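Thioesterase superfamily (Jannaschia sp., PDB 2OAF) belongs to the hotdog-fold thioesterase superfamily and probably hydrolyses acyl thioesters such as acyl-CoA, although its own substrate is not established. Local coordinates at residues Trp95-Leu99 / Ile145-Pro150; Arg98-Lys102 / Pro136-Arg142; Pro83-His88 / Gln112-Phe118. All coordinates share one frame. Numbering follows the deposited sequence.

Contact 1. Residues Trp95-Leu99 / Ile145-Pro150. With PO4 (phosphate ion), chain H.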
# COMPACT_ATOMS: atom_id res chain seq x y z
N TRP B 95 1.21 -20.44 -11.80
CA TRP B 95 0.40 -21.52 -12.33
C TRP B 95 -0.49 -22.13 -11.27
O TRP B 95 -0.17 -22.06 -10.09
CB TRP B 95 1.31 -22.61 -12.94
CG TRP B 95 2.07 -23.40 -11.94
CD1 TRP B 95 1.77 -24.63 -11.48
CD2 TRP B 95 3.27 -23.00 -11.24
NE1 TRP B 95 2.70 -25.05 -10.56
CE2 TRP B 95 3.63 -24.06 -10.39
CE3 TRP B 95 4.06 -21.84 -11.24
CZ2 TRP B 95 4.75 -24.02 -9.55
CZ3 TRP B 95 5.19 -21.80 -10.42
CH2 TRP B 95 5.51 -22.89 -9.57
N PRO B 96 -1.59 -22.78 -11.70
CA PRO B 96 -2.42 -23.53 -10.77
C PRO B 96 -1.82 -24.89 -10.50
O PRO B 96 -1.55 -25.65 -11.44
CB PRO B 96 -3.73 -23.70 -11.53
CG PRO B 96 -3.31 -23.68 -12.98
CD PRO B 96 -2.12 -22.81 -13.07
N THR B 97 -1.63 -25.19 -9.23
CA THR B 97 -1.03 -26.43 -8.82
C THR B 97 -2.10 -27.48 -8.51
O THR B 97 -1.85 -28.68 -8.57
CB THR B 97 -0.03 -26.20 -7.63
OG1 THR B 97 0.82 -27.34 -7.48
CG2 THR B 97 -0.74 -25.86 -6.30
N ARG B 98 -3.32 -27.02 -8.24
CA ARG B 98 -4.38 -27.88 -7.80
C ARG B 98 -5.75 -27.21 -7.94
O ARG B 98 -5.88 -26.03 -7.68
CB ARG B 98 -4.10 -28.20 -6.33
CG ARG B 98 -5.29 -28.66 -5.57
CD ARG B 98 -4.97 -29.15 -4.18
NE ARG B 98 -5.95 -30.19 -3.87
CZ ARG B 98 -7.24 -29.96 -3.65
NH1 ARG B 98 -7.73 -28.70 -3.64
NH2 ARG B 98 -8.05 -30.97 -3.40
N LEU B 99 -6.76 -27.99 -8.33
CA LEU B 99 -8.14 -27.52 -8.32
C LEU B 99 -9.00 -28.64 -7.76
O LEU B 99 -9.06 -29.70 -8.34
CB LEU B 99 -8.59 -27.18 -9.74
CG LEU B 99 -10.05 -26.73 -9.94
CD1 LEU B 99 -10.41 -25.43 -9.19
CD2 LEU B 99 -10.31 -26.61 -11.45
N ILE B 145 -8.96 -23.93 -16.48
CA ILE B 145 -7.88 -24.08 -15.49
C ILE B 145 -7.09 -25.39 -15.68
O ILE B 145 -5.86 -25.39 -15.74
CB ILE B 145 -8.45 -24.06 -14.06
CG1 ILE B 145 -9.10 -22.69 -13.77
CG2 ILE B 145 -7.33 -24.39 -13.07
CD1 ILE B 145 -10.14 -22.71 -12.66
N GLU B 146 -7.81 -26.50 -15.77
CA GLU B 146 -7.20 -27.85 -15.78
C GLU B 146 -6.06 -28.10 -16.76
O GLU B 146 -5.07 -28.78 -16.40
CB GLU B 146 -8.29 -28.94 -15.94
CG GLU B 146 -9.06 -29.09 -14.65
CD GLU B 146 -10.10 -30.19 -14.64
OE1 GLU B 146 -10.66 -30.54 -15.71
OE2 GLU B 146 -10.36 -30.68 -13.52
N PRO B 147 -6.16 -27.58 -18.00
CA PRO B 147 -5.03 -27.77 -18.93
C PRO B 147 -3.70 -27.17 -18.46
O PRO B 147 -2.64 -27.51 -19.03
CB PRO B 147 -5.49 -27.04 -20.21
CG PRO B 147 -6.97 -26.98 -20.09
CD PRO B 147 -7.25 -26.81 -18.62
N HIS B 148 -3.74 -26.31 -17.45
CA HIS B 148 -2.52 -25.65 -16.98
C HIS B 148 -1.97 -26.24 -15.68
O HIS B 148 -0.93 -25.78 -15.19
CB HIS B 148 -2.76 -24.15 -16.85
CG HIS B 148 -3.24 -23.54 -18.12
ND1 HIS B 148 -2.40 -23.25 -19.17
CD2 HIS B 148 -4.49 -23.19 -18.53
CE1 HIS B 148 -3.10 -22.75 -20.17
NE2 HIS B 148 -4.37 -22.70 -19.81
N ILE B 149 -2.65 -27.25 -15.13
CA ILE B 149 -2.19 -27.90 -13.91
C ILE B 149 -1.16 -28.95 -14.29
O ILE B 149 -1.46 -29.85 -15.05
CB ILE B 149 -3.37 -28.54 -13.09
CG1 ILE B 149 -4.43 -27.49 -12.70
CG2 ILE B 149 -2.82 -29.17 -11.82
CD1 ILE B 149 -5.74 -28.09 -12.09
N PRO B 150 0.08 -28.81 -13.78
CA PRO B 150 1.11 -29.80 -14.06
C PRO B 150 0.84 -31.18 -13.49
O PRO B 150 0.09 -31.35 -12.52
CB PRO B 150 2.37 -29.22 -13.40
CG PRO B 150 2.07 -27.84 -13.07
CD PRO B 150 0.59 -27.70 -12.96
P PO4 H . -11.37 -28.84 -2.03
O1 PO4 H . -10.66 -30.19 -2.05
O2 PO4 H . -10.92 -28.03 -3.22
O3 PO4 H . -12.87 -29.12 -2.10
O4 PO4 H . -11.00 -28.06 -0.78
O HOH W 1 0.15 -30.01 -9.88
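P96 and L99, on the end of the strand, and I149, beyond a 3-10 turn, bury the most surface where 95-99 meets the C-terminal segment 145-150. P96 points toward that segment: its CB meets CG2 of I145 at 4.0 Å and its CG meets CG1 of I149, also at 4.0 Å. A rigid, compact proline ring suits this place, where it packs against both isoleucines. The P96 carbonyl O receives a CA-H...O contact from I149 CA (3.4 Å) but finds no conventional donor. L99 extends the apolar row, its CB 3.8 Å from CD1 of I149 and its CD2 4.1 Å from CG2 of I145; a branched aliphatic chain lets it touch both. The polar link is indirect, a water donating to T97 O (2.7 Å) and to P150 O (3.0 Å). At one end, W95 CD1 packs 3.6 Å from P150 CG, while its NE1 is hydrogen-bonded to Q10. T97 and R98 both face T105, forming a classic beta bulge, and R98 directs its guanidinium to a phosphate ion. The C-terminal segment lies against the end of strand 90-99, which pairs with strand 103-112, while W50 of helix 39-54 packs on both P96 and I145.

Contact 2. Residues Arg98-Lys102 / Pro136-Arg142. With PO4 (phosphate ion), chain H.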
# COMPACT_ATOMS: atom_id res chain seq x y z
N ARG B 98 -3.32 -27.02 -8.24
CA ARG B 98 -4.38 -27.88 -7.80
C ARG B 98 -5.75 -27.21 -7.94
O ARG B 98 -5.88 -26.03 -7.68
CB ARG B 98 -4.10 -28.20 -6.33
CG ARG B 98 -5.29 -28.66 -5.57
CD ARG B 98 -4.97 -29.15 -4.18
NE ARG B 98 -5.95 -30.19 -3.87
CZ ARG B 98 -7.24 -29.96 -3.65
NH1 ARG B 98 -7.73 -28.70 -3.64
NH2 ARG B 98 -8.05 -30.97 -3.40
N LEU B 99 -6.76 -27.99 -8.33
CA LEU B 99 -8.14 -27.52 -8.32
C LEU B 99 -9.00 -28.64 -7.76
O LEU B 99 -9.06 -29.70 -8.34
CB LEU B 99 -8.59 -27.18 -9.74
CG LEU B 99 -10.05 -26.73 -9.94
CD1 LEU B 99 -10.41 -25.43 -9.19
CD2 LEU B 99 -10.31 -26.61 -11.45
N GLY B 100 -9.61 -28.44 -6.61
CA GLY B 100 -10.53 -29.41 -6.07
C GLY B 100 -11.93 -29.04 -6.48
O GLY B 100 -12.13 -28.32 -7.45
N THR B 101 -12.90 -29.53 -5.73
CA THR B 101 -14.29 -29.23 -5.99
C THR B 101 -14.59 -27.81 -5.55
O THR B 101 -15.35 -27.11 -6.20
CB THR B 101 -15.20 -30.18 -5.19
OG1 THR B 101 -14.85 -31.53 -5.51
CG2 THR B 101 -16.66 -29.93 -5.51
N LYS B 102 -13.99 -27.41 -4.43
CA LYS B 102 -14.28 -26.09 -3.85
C LYS B 102 -13.16 -25.04 -3.96
O LYS B 102 -13.46 -23.86 -3.98
CB LYS B 102 -14.76 -26.27 -2.40
CG LYS B 102 -16.18 -26.90 -2.36
CD LYS B 102 -16.68 -27.25 -0.94
CE LYS B 102 -15.82 -28.34 -0.28
NZ LYS B 102 -16.57 -29.07 0.80
N PRO B 136 -19.23 -24.45 -5.52
CA PRO B 136 -18.14 -25.22 -6.10
C PRO B 136 -17.54 -24.53 -7.31
O PRO B 136 -18.20 -23.72 -7.93
CB PRO B 136 -18.81 -26.51 -6.53
CG PRO B 136 -20.28 -26.28 -6.44
CD PRO B 136 -20.50 -25.18 -5.50
N ALA B 137 -16.30 -24.89 -7.66
CA ALA B 137 -15.67 -24.34 -8.86
C ALA B 137 -16.56 -24.57 -10.08
O ALA B 137 -16.90 -25.72 -10.37
CB ALA B 137 -14.31 -24.97 -9.09
N PRO B 138 -16.97 -23.50 -10.80
CA PRO B 138 -17.85 -23.71 -11.96
C PRO B 138 -17.18 -24.47 -13.10
O PRO B 138 -15.98 -24.30 -13.35
CB PRO B 138 -18.21 -22.29 -12.41
CG PRO B 138 -17.79 -21.40 -11.33
CD PRO B 138 -16.70 -22.07 -10.58
N ASP B 139 -17.95 -25.30 -13.77
CA ASP B 139 -17.44 -26.15 -14.82
C ASP B 139 -16.71 -25.37 -15.90
O ASP B 139 -15.71 -25.85 -16.41
CB ASP B 139 -18.58 -26.96 -15.51
CG ASP B 139 -19.22 -28.00 -14.58
OD1 ASP B 139 -18.64 -28.34 -13.53
OD2 ASP B 139 -20.33 -28.47 -14.93
N HIS B 140 -17.22 -24.20 -16.28
CA HIS B 140 -16.55 -23.45 -17.37
C HIS B 140 -15.17 -22.96 -16.94
O HIS B 140 -14.26 -22.94 -17.75
CB HIS B 140 -17.38 -22.28 -17.94
CG HIS B 140 -17.58 -21.14 -16.98
ND1 HIS B 140 -18.49 -21.18 -15.94
CD2 HIS B 140 -17.02 -19.90 -16.93
CE1 HIS B 140 -18.46 -20.04 -15.28
NE2 HIS B 140 -17.59 -19.24 -15.87
N LEU B 141 -15.01 -22.59 -15.68
CA LEU B 141 -13.69 -22.22 -15.20
C LEU B 141 -12.79 -23.46 -15.08
O LEU B 141 -11.62 -23.41 -15.46
CB LEU B 141 -13.80 -21.43 -13.87
CG LEU B 141 -14.50 -20.07 -14.06
CD1 LEU B 141 -14.48 -19.28 -12.79
CD2 LEU B 141 -13.92 -19.20 -15.25
N ARG B 142 -13.33 -24.57 -14.61
CA ARG B 142 -12.56 -25.79 -14.55
C ARG B 142 -11.95 -26.11 -15.91
O ARG B 142 -10.81 -26.56 -16.00
CB ARG B 142 -13.48 -26.92 -14.11
CG ARG B 142 -12.78 -28.26 -14.03
CD ARG B 142 -13.70 -29.28 -13.43
NE ARG B 142 -14.02 -29.00 -12.04
CZ ARG B 142 -13.27 -29.37 -11.01
NH1 ARG B 142 -12.10 -30.00 -11.19
NH2 ARG B 142 -13.67 -29.09 -9.78
P PO4 H . -11.37 -28.84 -2.03
O1 PO4 H . -10.66 -30.19 -2.05
O2 PO4 H . -10.92 -28.03 -3.22
O3 PO4 H . -12.87 -29.12 -2.10
O4 PO4 H . -11.00 -28.06 -0.78
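Two hydrogen bonds join the strand end and turn at 98-102 to the segment that leads into the last helix. A137 N donates to T101 O at 2.8 Å with an N-H...O angle of 161°, and R142 NH2 donates to G100 O at 2.9 Å with a more bent 134°. Arginine suits the second task because its long chain brings the guanidinium from the helix to a backbone carbonyl; NH1 of the same group forms a salt bridge with E146. L99 CD2 lies over one face of this guanidinium, 3.8 Å from NH1, and L99 CD1 packs 3.9 Å from CB of A137, whose small side chain fits close to the turn. A phosphate ion, probably from the crystallisation liquor, sits on other polar groups of 98-102: R98 NH2 donates to its O1 (3.0 Å), R98 NH1 to its O2 (3.3 Å) and K102 N to its O3 (3.1 Å), with S103 OG as a further partner. P138 takes the N-cap position, and R142 N donates a hydrogen bond to P138 O (2.9 Å). The arrangement is a beta hairpin turn, between strands 90-99 and 103-112 of the hotdog sheet, tied to the start of a C-terminal helix.

Contact 3. Residues Pro83-His88 / Gln112-Phe118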
# COMPACT_ATOMS: atom_id res chain seq x y z
N PRO B 83 16.57 -11.43 -1.47
CA PRO B 83 15.91 -10.14 -1.53
C PRO B 83 15.47 -9.71 -2.92
O PRO B 83 16.13 -10.00 -3.92
CB PRO B 83 17.01 -9.17 -1.10
CG PRO B 83 17.99 -9.96 -0.46
CD PRO B 83 17.97 -11.30 -1.06
N VAL B 84 14.37 -8.98 -2.96
CA VAL B 84 13.85 -8.43 -4.19
C VAL B 84 14.28 -6.95 -4.26
O VAL B 84 14.16 -6.21 -3.28
CB VAL B 84 12.34 -8.55 -4.22
CG1 VAL B 84 11.78 -7.76 -5.37
CG2 VAL B 84 11.90 -10.09 -4.33
N THR B 85 14.84 -6.52 -5.39
CA THR B 85 15.27 -5.11 -5.54
C THR B 85 14.82 -4.52 -6.87
O THR B 85 14.39 -5.22 -7.77
CB THR B 85 16.78 -4.95 -5.48
OG1 THR B 85 17.35 -5.36 -6.74
CG2 THR B 85 17.39 -5.73 -4.31
N PRO B 86 14.93 -3.20 -7.01
CA PRO B 86 14.68 -2.60 -8.31
C PRO B 86 15.72 -2.81 -9.40
O PRO B 86 15.54 -2.27 -10.49
CB PRO B 86 14.63 -1.09 -8.00
CG PRO B 86 14.39 -0.99 -6.55
CD PRO B 86 15.17 -2.16 -6.00
N ARG B 87 16.78 -3.59 -9.13
CA ARG B 87 17.83 -3.80 -10.13
C ARG B 87 17.35 -4.63 -11.31
O ARG B 87 17.97 -4.60 -12.35
CB ARG B 87 19.05 -4.49 -9.54
CG ARG B 87 19.65 -3.85 -8.29
CD ARG B 87 20.48 -2.69 -8.66
NE ARG B 87 21.24 -2.15 -7.54
CZ ARG B 87 21.87 -0.98 -7.60
NH1 ARG B 87 21.82 -0.25 -8.72
NH2 ARG B 87 22.54 -0.54 -6.55
N HIS B 88 16.29 -5.43 -11.14
CA HIS B 88 15.76 -6.26 -12.24
C HIS B 88 14.26 -6.33 -12.17
O HIS B 88 13.69 -6.07 -11.14
CB HIS B 88 16.33 -7.67 -12.16
CG HIS B 88 17.81 -7.71 -12.02
ND1 HIS B 88 18.66 -7.38 -13.06
CD2 HIS B 88 18.59 -7.97 -10.95
CE1 HIS B 88 19.91 -7.47 -12.64
NE2 HIS B 88 19.90 -7.82 -11.36
N GLN B 112 14.30 -13.09 -9.95
CA GLN B 112 15.01 -11.90 -10.42
C GLN B 112 16.39 -12.27 -10.93
O GLN B 112 17.20 -12.79 -10.16
CB GLN B 112 15.16 -10.85 -9.32
CG GLN B 112 13.92 -10.04 -9.08
CD GLN B 112 14.20 -8.72 -8.39
OE1 GLN B 112 14.95 -8.66 -7.42
NE2 GLN B 112 13.54 -7.67 -8.86
N ASP B 113 16.64 -12.01 -12.21
CA ASP B 113 17.87 -12.42 -12.82
C ASP B 113 18.14 -13.91 -12.60
O ASP B 113 19.28 -14.34 -12.35
CB ASP B 113 19.00 -11.55 -12.33
CG ASP B 113 19.79 -10.95 -13.46
OD1 ASP B 113 19.18 -10.74 -14.52
OD2 ASP B 113 20.97 -10.65 -13.26
N GLY B 114 17.08 -14.69 -12.73
CA GLY B 114 17.14 -16.15 -12.54
C GLY B 114 17.25 -16.69 -11.14
O GLY B 114 17.20 -17.91 -10.95
N VAL B 115 17.40 -15.81 -10.15
CA VAL B 115 17.41 -16.20 -8.75
C VAL B 115 15.99 -16.24 -8.21
O VAL B 115 15.24 -15.25 -8.34
CB VAL B 115 18.20 -15.16 -7.88
CG1 VAL B 115 18.25 -15.60 -6.40
CG2 VAL B 115 19.61 -14.94 -8.45
N THR B 116 15.61 -17.34 -7.58
CA THR B 116 14.28 -17.45 -6.99
C THR B 116 14.28 -16.73 -5.65
O THR B 116 14.90 -17.16 -4.69
CB THR B 116 13.88 -18.91 -6.81
OG1 THR B 116 13.86 -19.52 -8.09
CG2 THR B 116 12.48 -19.03 -6.15
N CYS B 117 13.64 -15.57 -5.64
CA CYS B 117 13.60 -14.73 -4.46
C CYS B 117 12.53 -15.19 -3.49
O CYS B 117 12.73 -15.10 -2.27
CB CYS B 117 13.34 -13.29 -4.86
SG CYS B 117 14.68 -12.69 -5.94
N PHE B 118 11.38 -15.59 -4.01
CA PHE B 118 10.33 -16.14 -3.13
C PHE B 118 9.50 -17.20 -3.84
O PHE B 118 9.42 -17.24 -5.06
CB PHE B 118 9.43 -15.06 -2.53
CG PHE B 118 8.58 -14.30 -3.54
CD1 PHE B 118 7.46 -14.87 -4.10
CD2 PHE B 118 8.92 -13.02 -3.90
CE1 PHE B 118 6.69 -14.18 -5.03
CE2 PHE B 118 8.12 -12.30 -4.78
CZ PHE B 118 7.00 -12.89 -5.36
O HOH W 2 17.53 -9.44 -6.91
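Segment 83-88 has no regular secondary structure and ends in a type I turn from T85 to H88, whereas 112-118 opens with a type I' turn from Q112 to V115 and continues as a strand. Reciprocal backbone hydrogen bonds close the second turn: Q112 N to V115 O (2.9 Å) and V115 N to Q112 O (3.0 Å). D113 and G114 occupy its corners, both with positive phi, which glycine adopts easily and aspartate tolerates better than most residues with side chains. C117 and F118 both face G110, making a classic beta bulge. In the first segment, R87 N donates to T85 OG1 (3.0 Å), an ST turn that suits threonine's short hydroxyl side chain.

Across the gap, Q112 is the central residue. Its amide carries both a donor and an acceptor, so it can pair with T85 as a strand's backbone would: OE1 accepts from T85 N (3.0 Å) and NE2 donates to T85 O (2.8 Å). A water also donates to Q112 OE1 (2.7 Å). V84 supplies the apolar side, its CG2 3.5 Å from C117 CB and 4.2 Å from F118 CD2 at the ring edge. At the outer end, D113 CB lies over the H88 ring, 3.9 Å from its centroid, as a CH-pi contact. R87 forms a salt bridge with D66 of a second subunit. The contact is a beta hairpin with a two-residue type I' turn, joining strands 103-112 and 115-128 of the hotdog sheet, to which one glutamine amide clamps the loop entering strand 90-99.

In the fold
From the N terminus, the chain first meets contact 3 at 83-88, then runs along strand 90-99 into 95-99 of contact 1 and the overlapping 98-102 of contact 2. It returns along strand 103-112 to the hairpin at 112-118, which closes contact 3. Strands 115-128 and 133-135 follow; 136-142 then closes contact 2 and 145-150 closes contact 1. Contacts 1 and 2 start from the same stretch, sharing R98 and L99, and contact 2 closes first; contact 3 crosses both. Contacts 1 and 2 tie the C-terminal helix and tail to one end of the sheet, while contact 3 joins loop and hairpin at the other, its centre about 33 Å from that of contact 2.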